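Alpha-l-arabinofuranosidase domain protein (Thermotoga maritima, PDB 4ATW) catalyses the hydrolysis of terminal, non-reducing alpha-L-arabinofuranosyl residues in alpha-L-arabinosides, as a thermostable arabinofuranosidase of this hyperthermophile. Local coordinates at residues Arg18-Gly22 and Leu309-Gln313; Ser248-Leu252 and Phe384-Pro390. All blocks are in the same frame, centred on the assembly; numbering follows the deposited sequence.

Both contacts are buried, but they differ in depth: contact 1 lies about 8 Å from the centre of the chain, contact 2 about 20 Å out (centre to centre in each case). Contact 1 sets the loop before the first barrel strand, 23-24, against the last turn of helix 299-313. Contact 2 sets the start of helix 250-265 against strand 383-398 of the mixed beta sheet. Contact 1 combines aliphatic packing with one hydrogen bond between side chains; contact 2 has no hydrogen bond across it and relies on aliphatic and CH-pi packing. Leu311 CD2 lies 3.6 Å from Val250 O, so the two contacts touch directly.

Contact 1: residues Arg18-Gly22 and Leu309-Gln313; sequences RHIYG and LVLLQ
Ile20 and Leu312 form the aliphatic heart of the contact, their side chains running antiparallel alongside each other with Ile20 CB 4.0 Å from Leu312 CB. With CG1 between the backbone N and the carbonyl carbon (chi1 51°), the extended Ile20 branch carries CD1 to the helix backbone, 3.9 Å from Gln313 CA. The same CG1 lies over the centre of one face of the Tyr21 ring, which meets the helix with its edge: Leu309 CD2 comes to 3.5 Å from Tyr21 CD1. Farther along the ring, Tyr21 OH donates a hydrogen bond to Gln313 OE1 at 2.8 Å, the donor tilted 27° from the carbonyl plane and the ring and amide planes 81° apart. This bond gives both buried polar atoms a partner within the apolar packing. Val354 and Ile353 of helix 345-355 extend that packing beside Tyr21 and Leu309. Arg18 and His19, by contrast, take no part in it and lie on the more exposed side of the loop, the Arg18 guanidinium with one face against His19 NE2. The loop leads into strand 23-24 and helix 299-313 lies between the seventh and eighth strands, so the contact closes a (beta/alpha)8 barrel.

Contact 2: residues Ser248-Leu252 and Phe384-Pro390; sequences STVYL and FSVENAP
Ser248 meets the strand with both its hydroxyl and its carbonyl: OG lies at the edge of the Phe384 ring, 4.0 Å from Phe384 CZ, while Val386 CG2 packs against Ser248 O at 3.5 Å. Neither oxygen depends on the strand for a hydrogen bond, since OG bonds to Tyr244 O and the carbonyl accepts Tyr251 N. At Thr249 the methyl makes a CH-pi contact, CG2 standing 3.8 Å from the centroid of the Phe384 ring, over one face but offset toward the rim. Thr249 OG1 stands between the backbone N and the carbonyl carbon (chi1 53°), which turns CG2 to the ring, and OG1 is bonded to Thr246 O and Thr238 OG1. Here the (beta/alpha)8 barrel meets a beta-sandwich-like domain, probably as in related arabinofuranosidases: helix 250-265, reached from barrel strand 231-238 through the short helix 243-247, faces strand 383-398, which pairs with strand 360-376 in the mixed sheet. Tyr251 bridges the corner at Glu387 and Asn388. Its CB packs on Val386 CG1, and its ring receives Pro390 CD over the centre of one face, 3.6 Å from the centroid and only 7° off the normal. Beyond the proline, Tyr251 OH is hydrogen-bonded to Asp393 OD2 farther along the same strand, which holds the hydroxyl end of the ring. Leu252 closes the segment with CG anti to the backbone N (chi1 -174°), an extended chain that brings CD1 to 3.6 Å from Phe384 CD1, whereas its CB rests 3.8 Å from Val386 CG2.

Contact 1: residues Arg18-Gly22 and Leu309-Gln313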
ATOM      1  N   ARG A  18       1.518   4.001 -11.205  1.00 35.72           N
ATOM      2  CA  ARG A  18       0.815   2.754 -11.040  1.00 40.82           C
ATOM      3  C   ARG A  18       1.126   2.058  -9.732  1.00 40.33           C
ATOM      4  O   ARG A  18       0.435   1.111  -9.360  1.00 53.29           O
ATOM      5  CB  ARG A  18       1.112   1.830 -12.208  1.00 47.06           C
ATOM      6  CG  ARG A  18       2.531   1.362 -12.301  1.00 44.59           C
ATOM      7  CD  ARG A  18       2.519  -0.054 -12.831  1.00 46.83           C
ATOM      8  NE  ARG A  18       3.842  -0.632 -12.888  1.00 39.95           N
ATOM      9  CZ  ARG A  18       4.075  -1.925 -12.705  1.00 52.95           C
ATOM     10  NH1 ARG A  18       3.063  -2.744 -12.438  1.00 50.49           N
ATOM     11  NH2 ARG A  18       5.321  -2.400 -12.774  1.00 61.72           N
ATOM     12  N   HIS A  19       2.148   2.533  -9.025  1.00 39.55           N
ATOM     13  CA  HIS A  19       2.555   1.920  -7.762  1.00 40.40           C
ATOM     14  C   HIS A  19       1.925   2.441  -6.492  1.00 36.69           C
ATOM     15  O   HIS A  19       2.437   2.199  -5.397  1.00 31.42           O
ATOM     16  CB  HIS A  19       4.069   1.977  -7.619  1.00 25.15           C
ATOM     17  CG  HIS A  19       4.777   1.000  -8.497  1.00 33.83           C
ATOM     18  ND1 HIS A  19       5.487   1.386  -9.611  1.00 39.64           N
ATOM     19  CD2 HIS A  19       4.855  -0.350  -8.450  1.00 20.86           C
ATOM     20  CE1 HIS A  19       5.977   0.316 -10.214  1.00 41.72           C
ATOM     21  NE2 HIS A  19       5.606  -0.750  -9.528  1.00 40.68           N
ATOM     22  N   ILE A  20       0.814   3.153  -6.629  1.00 34.90           N
ATOM     23  CA  ILE A  20       0.162   3.683  -5.451  1.00 33.39           C
ATOM     24  C   ILE A  20      -0.688   2.581  -4.905  1.00 30.39           C
ATOM     25  O   ILE A  20      -1.053   2.604  -3.753  1.00 33.62           O
ATOM     26  CB  ILE A  20      -0.721   4.932  -5.750  1.00 29.44           C
ATOM     27  CG1 ILE A  20      -1.661   4.629  -6.908  1.00 17.94           C
ATOM     28  CG2 ILE A  20       0.168   6.163  -6.052  1.00 21.79           C
ATOM     29  CD1 ILE A  20      -2.517   5.831  -7.334  1.00 38.67           C
ATOM     30  N   TYR A  21      -0.948   1.577  -5.723  1.00 39.03           N
ATOM     31  CA  TYR A  21      -1.802   0.469  -5.314  1.00 39.48           C
ATOM     32  C   TYR A  21      -1.036  -0.742  -4.785  1.00 33.24           C
ATOM     33  O   TYR A  21      -1.554  -1.865  -4.770  1.00 35.33           O
ATOM     34  CB  TYR A  21      -2.680   0.051  -6.507  1.00 39.47           C
ATOM     35  CG  TYR A  21      -3.396   1.197  -7.217  1.00 35.36           C
ATOM     36  CD1 TYR A  21      -4.390   1.962  -6.568  1.00 35.33           C
ATOM     37  CD2 TYR A  21      -3.090   1.508  -8.526  1.00 20.02           C
ATOM     38  CE1 TYR A  21      -5.053   3.013  -7.214  1.00 22.54           C
ATOM     39  CE2 TYR A  21      -3.749   2.546  -9.177  1.00 39.14           C
ATOM     40  CZ  TYR A  21      -4.727   3.294  -8.513  1.00 30.32           C
ATOM     41  OH  TYR A  21      -5.347   4.320  -9.186  1.00 32.31           O
ATOM     42  N   GLY A  22       0.193  -0.510  -4.350  1.00 33.14           N
ATOM     43  CA  GLY A  22       1.015  -1.600  -3.845  1.00 36.68           C
ATOM     44  C   GLY A  22       0.597  -2.186  -2.501  1.00 31.29           C
ATOM     45  O   GLY A  22      -0.078  -1.513  -1.718  1.00 25.99           O
ATOM     46  N   LEU A 309      -7.068   5.928  -1.587  1.00 38.38           N
ATOM     47  CA  LEU A 309      -6.735   5.658  -2.991  1.00 41.01           C
ATOM     48  C   LEU A 309      -7.077   6.838  -3.892  1.00 36.06           C
ATOM     49  O   LEU A 309      -6.335   7.153  -4.827  1.00 20.37           O
ATOM     50  CB  LEU A 309      -7.449   4.386  -3.499  1.00 35.84           C
ATOM     51  CG  LEU A 309      -6.956   3.053  -2.938  1.00 39.27           C
ATOM     52  CD1 LEU A 309      -7.859   1.948  -3.435  1.00 27.12           C
ATOM     53  CD2 LEU A 309      -5.517   2.812  -3.321  1.00 11.65           C
ATOM     54  N   VAL A 310      -8.198   7.489  -3.617  1.00 36.37           N
ATOM     55  CA  VAL A 310      -8.564   8.639  -4.417  1.00 44.03           C
ATOM     56  C   VAL A 310      -7.531   9.757  -4.217  1.00 55.50           C
ATOM     57  O   VAL A 310      -7.119  10.418  -5.186  1.00 57.65           O
ATOM     58  CB  VAL A 310      -9.927   9.190  -4.029  1.00 35.81           C
ATOM     59  CG1 VAL A 310     -10.228  10.411  -4.879  1.00 26.84           C
ATOM     60  CG2 VAL A 310     -10.996   8.125  -4.188  1.00 26.50           C
ATOM     61  N   LEU A 311      -7.134   9.969  -2.953  1.00 49.84           N
ATOM     62  CA  LEU A 311      -6.147  10.975  -2.583  1.00 28.36           C
ATOM     63  C   LEU A 311      -4.854  10.696  -3.363  1.00 34.41           C
ATOM     64  O   LEU A 311      -4.353  11.550  -4.109  1.00 37.95           O
ATOM     65  CB  LEU A 311      -5.906  10.883  -1.081  1.00 15.69           C
ATOM     66  CG  LEU A 311      -4.914  11.915  -0.564  1.00 28.86           C
ATOM     67  CD1 LEU A 311      -5.480  13.295  -0.753  1.00 33.22           C
ATOM     68  CD2 LEU A 311      -4.625  11.690   0.894  1.00 28.02           C
ATOM     69  N   LEU A 312      -4.339   9.478  -3.206  1.00 31.42           N
ATOM     70  CA  LEU A 312      -3.127   9.065  -3.888  1.00 26.36           C
ATOM     71  C   LEU A 312      -3.300   9.258  -5.368  1.00 26.07           C
ATOM     72  O   LEU A 312      -2.400   9.735  -6.056  1.00 30.69           O
ATOM     73  CB  LEU A 312      -2.800   7.596  -3.597  1.00 23.17           C
ATOM     74  CG  LEU A 312      -2.436   7.336  -2.128  1.00 33.60           C
ATOM     75  CD1 LEU A 312      -2.285   5.858  -1.911  1.00 37.20           C
ATOM     76  CD2 LEU A 312      -1.124   8.039  -1.748  1.00 21.57           C
ATOM     77  N   GLN A 313      -4.477   8.903  -5.860  1.00 35.14           N
ATOM     78  CA  GLN A 313      -4.730   9.014  -7.281  1.00 38.24           C
ATOM     79  C   GLN A 313      -4.315  10.425  -7.714  1.00 38.12           C
ATOM     80  O   GLN A 313      -3.653  10.617  -8.759  1.00 28.78           O
ATOM     81  CB  GLN A 313      -6.206   8.698  -7.563  1.00 24.40           C
ATOM     82  CG  GLN A 313      -6.525   8.431  -9.022  1.00 38.04           C
ATOM     83  CD  GLN A 313      -7.625   7.365  -9.242  1.00 54.51           C
ATOM     84  OE1 GLN A 313      -7.424   6.179  -8.939  1.00 51.56           O
ATOM     85  NE2 GLN A 313      -8.791   7.787  -9.787  1.00 47.97           N
TER

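Contact 2: residues Ser248-Leu252 and Phe384-Pro390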
ATOM      1  N   SER A 248     -12.649  10.593   8.169  1.00 25.68           N
ATOM      2  CA  SER A 248     -12.052  11.918   8.075  1.00 38.79           C
ATOM      3  C   SER A 248     -10.519  11.981   8.165  1.00 44.01           C
ATOM      4  O   SER A 248      -9.913  12.987   7.773  1.00 43.23           O
ATOM      5  CB  SER A 248     -12.647  12.847   9.137  1.00 44.84           C
ATOM      6  OG  SER A 248     -12.124  12.579  10.430  1.00 41.48           O
ATOM      7  N   THR A 249      -9.889  10.917   8.656  1.00 33.31           N
ATOM      8  CA  THR A 249      -8.454  10.938   8.769  1.00 42.83           C
ATOM      9  C   THR A 249      -7.798  10.771   7.425  1.00 47.19           C
ATOM     10  O   THR A 249      -6.572  10.705   7.345  1.00 62.36           O
ATOM     11  CB  THR A 249      -7.910   9.835   9.680  1.00 50.63           C
ATOM     12  OG1 THR A 249      -8.420   8.578   9.244  1.00 56.48           O
ATOM     13  CG2 THR A 249      -8.278  10.087  11.128  1.00 58.38           C
ATOM     14  N   VAL A 250      -8.574  10.656   6.357  1.00 49.37           N
ATOM     15  CA  VAL A 250      -7.942  10.529   5.036  1.00 49.92           C
ATOM     16  C   VAL A 250      -7.470  11.938   4.699  1.00 43.43           C
ATOM     17  O   VAL A 250      -6.520  12.138   3.957  1.00 35.21           O
ATOM     18  CB  VAL A 250      -8.931   9.959   3.951  1.00 39.77           C
ATOM     19  CG1 VAL A 250     -10.234  10.632   4.061  1.00 61.14           C
ATOM     20  CG2 VAL A 250      -8.399  10.151   2.560  1.00 28.14           C
ATOM     21  N   TYR A 251      -8.106  12.924   5.305  1.00 47.11           N
ATOM     22  CA  TYR A 251      -7.689  14.273   5.040  1.00 47.85           C
ATOM     23  C   TYR A 251      -6.611  14.718   6.004  1.00 43.41           C
ATOM     24  O   TYR A 251      -5.969  15.737   5.795  1.00 48.37           O
ATOM     25  CB  TYR A 251      -8.907  15.188   4.983  1.00 38.29           C
ATOM     26  CG  TYR A 251      -9.718  14.822   3.742  1.00 44.70           C
ATOM     27  CD1 TYR A 251      -9.354  15.304   2.469  1.00 37.00           C
ATOM     28  CD2 TYR A 251     -10.750  13.873   3.809  1.00 40.53           C
ATOM     29  CE1 TYR A 251      -9.991  14.843   1.302  1.00 35.96           C
ATOM     30  CE2 TYR A 251     -11.387  13.401   2.647  1.00 35.62           C
ATOM     31  CZ  TYR A 251     -10.998  13.889   1.403  1.00 40.77           C
ATOM     32  OH  TYR A 251     -11.583  13.398   0.267  1.00 36.83           O
ATOM     33  N   LEU A 252      -6.393  13.926   7.048  1.00 33.33           N
ATOM     34  CA  LEU A 252      -5.314  14.198   7.989  1.00 27.87           C
ATOM     35  C   LEU A 252      -4.080  13.665   7.258  1.00 30.63           C
ATOM     36  O   LEU A 252      -3.077  14.347   7.134  1.00 35.98           O
ATOM     37  CB  LEU A 252      -5.523  13.431   9.297  1.00 35.50           C
ATOM     38  CG  LEU A 252      -4.586  13.654  10.486  1.00 31.93           C
ATOM     39  CD1 LEU A 252      -4.993  12.757  11.624  1.00 29.83           C
ATOM     40  CD2 LEU A 252      -3.181  13.341  10.088  1.00 44.94           C
ATOM     41  N   PHE A 384      -6.336  13.781  17.538  1.00 49.69           N
ATOM     42  CA  PHE A 384      -6.089  14.404  16.217  1.00 42.51           C
ATOM     43  C   PHE A 384      -7.256  15.277  15.831  1.00 41.64           C
ATOM     44  O   PHE A 384      -8.357  15.178  16.411  1.00 38.80           O
ATOM     45  CB  PHE A 384      -5.971  13.357  15.125  1.00 38.52           C
ATOM     46  CG  PHE A 384      -7.311  12.904  14.572  1.00 44.68           C
ATOM     47  CD1 PHE A 384      -7.945  13.629  13.564  1.00 35.39           C
ATOM     48  CD2 PHE A 384      -7.927  11.742  15.055  1.00 36.48           C
ATOM     49  CE1 PHE A 384      -9.152  13.205  13.052  1.00 42.97           C
ATOM     50  CE2 PHE A 384      -9.134  11.311  14.548  1.00 32.24           C
ATOM     51  CZ  PHE A 384      -9.751  12.036  13.546  1.00 42.97           C
ATOM     52  N   SER A 385      -7.034  16.106  14.819  1.00 40.86           N
ATOM     53  CA  SER A 385      -8.104  16.983  14.357  1.00 56.45           C
ATOM     54  C   SER A 385      -7.973  17.343  12.896  1.00 51.79           C
ATOM     55  O   SER A 385      -6.878  17.596  12.429  1.00 58.95           O
ATOM     56  CB  SER A 385      -8.121  18.262  15.170  1.00 55.00           C
ATOM     57  OG  SER A 385      -6.915  18.943  14.979  1.00 64.83           O
ATOM     58  N   VAL A 386      -9.092  17.370  12.180  1.00 46.22           N
ATOM     59  CA  VAL A 386      -9.051  17.707  10.770  1.00 48.86           C
ATOM     60  C   VAL A 386      -9.897  18.928  10.537  1.00 52.84           C
ATOM     61  O   VAL A 386     -10.907  19.126  11.228  1.00 50.13           O
ATOM     62  CB  VAL A 386      -9.586  16.579   9.910  1.00 41.86           C
ATOM     63  CG1 VAL A 386      -9.591  17.007   8.450  1.00 52.94           C
ATOM     64  CG2 VAL A 386      -8.736  15.348  10.112  1.00 54.88           C
ATOM     65  N   GLU A 387      -9.480  19.753   9.578  1.00 50.23           N
ATOM     66  CA  GLU A 387     -10.217  20.964   9.275  1.00 57.95           C
ATOM     67  C   GLU A 387     -10.724  21.028   7.849  1.00 53.04           C
ATOM     68  O   GLU A 387      -9.957  20.926   6.907  1.00 47.58           O
ATOM     69  CB  GLU A 387      -9.367  22.192   9.536  1.00 60.24           C
ATOM     70  CG  GLU A 387      -9.654  22.872  10.851  1.00 73.58           C
ATOM     71  CD  GLU A 387      -9.004  24.240  10.915  1.00 89.57           C
ATOM     72  OE1 GLU A 387      -7.757  24.307  10.781  1.00 86.62           O
ATOM     73  OE2 GLU A 387      -9.738  25.247  11.087  1.00102.04           O
ATOM     74  N   ASN A 388     -12.032  21.190   7.707  1.00 45.17           N
ATOM     75  CA  ASN A 388     -12.655  21.300   6.418  1.00 37.50           C
ATOM     76  C   ASN A 388     -12.526  20.074   5.585  1.00 38.78           C
ATOM     77  O   ASN A 388     -12.103  20.136   4.436  1.00 46.15           O
ATOM     78  CB  ASN A 388     -12.082  22.501   5.705  1.00 36.32           C
ATOM     79  CG  ASN A 388     -12.480  23.786   6.380  1.00 33.93           C
ATOM     80  OD1 ASN A 388     -12.013  24.849   6.011  1.00 52.36           O
ATOM     81  ND2 ASN A 388     -13.370  23.695   7.371  1.00 40.98           N
ATOM     82  N   ALA A 389     -12.919  18.959   6.179  1.00 35.05           N
ATOM     83  CA  ALA A 389     -12.873  17.682   5.504  1.00 42.86           C
ATOM     84  C   ALA A 389     -14.091  17.618   4.577  1.00 43.83           C
ATOM     85  O   ALA A 389     -15.217  17.821   5.029  1.00 47.68           O
ATOM     86  CB  ALA A 389     -12.937  16.576   6.534  1.00 25.95           C
ATOM     87  N   PRO A 390     -13.889  17.346   3.272  1.00 39.24           N
ATOM     88  CA  PRO A 390     -15.058  17.282   2.385  1.00 40.73           C
ATOM     89  C   PRO A 390     -15.988  16.084   2.632  1.00 33.84           C
ATOM     90  O   PRO A 390     -15.561  15.017   3.060  1.00 40.80           O
ATOM     91  CB  PRO A 390     -14.434  17.269   0.975  1.00 40.72           C
ATOM     92  CG  PRO A 390     -13.160  16.557   1.188  1.00 45.62           C
ATOM     93  CD  PRO A 390     -12.645  17.186   2.502  1.00 39.09           C
TER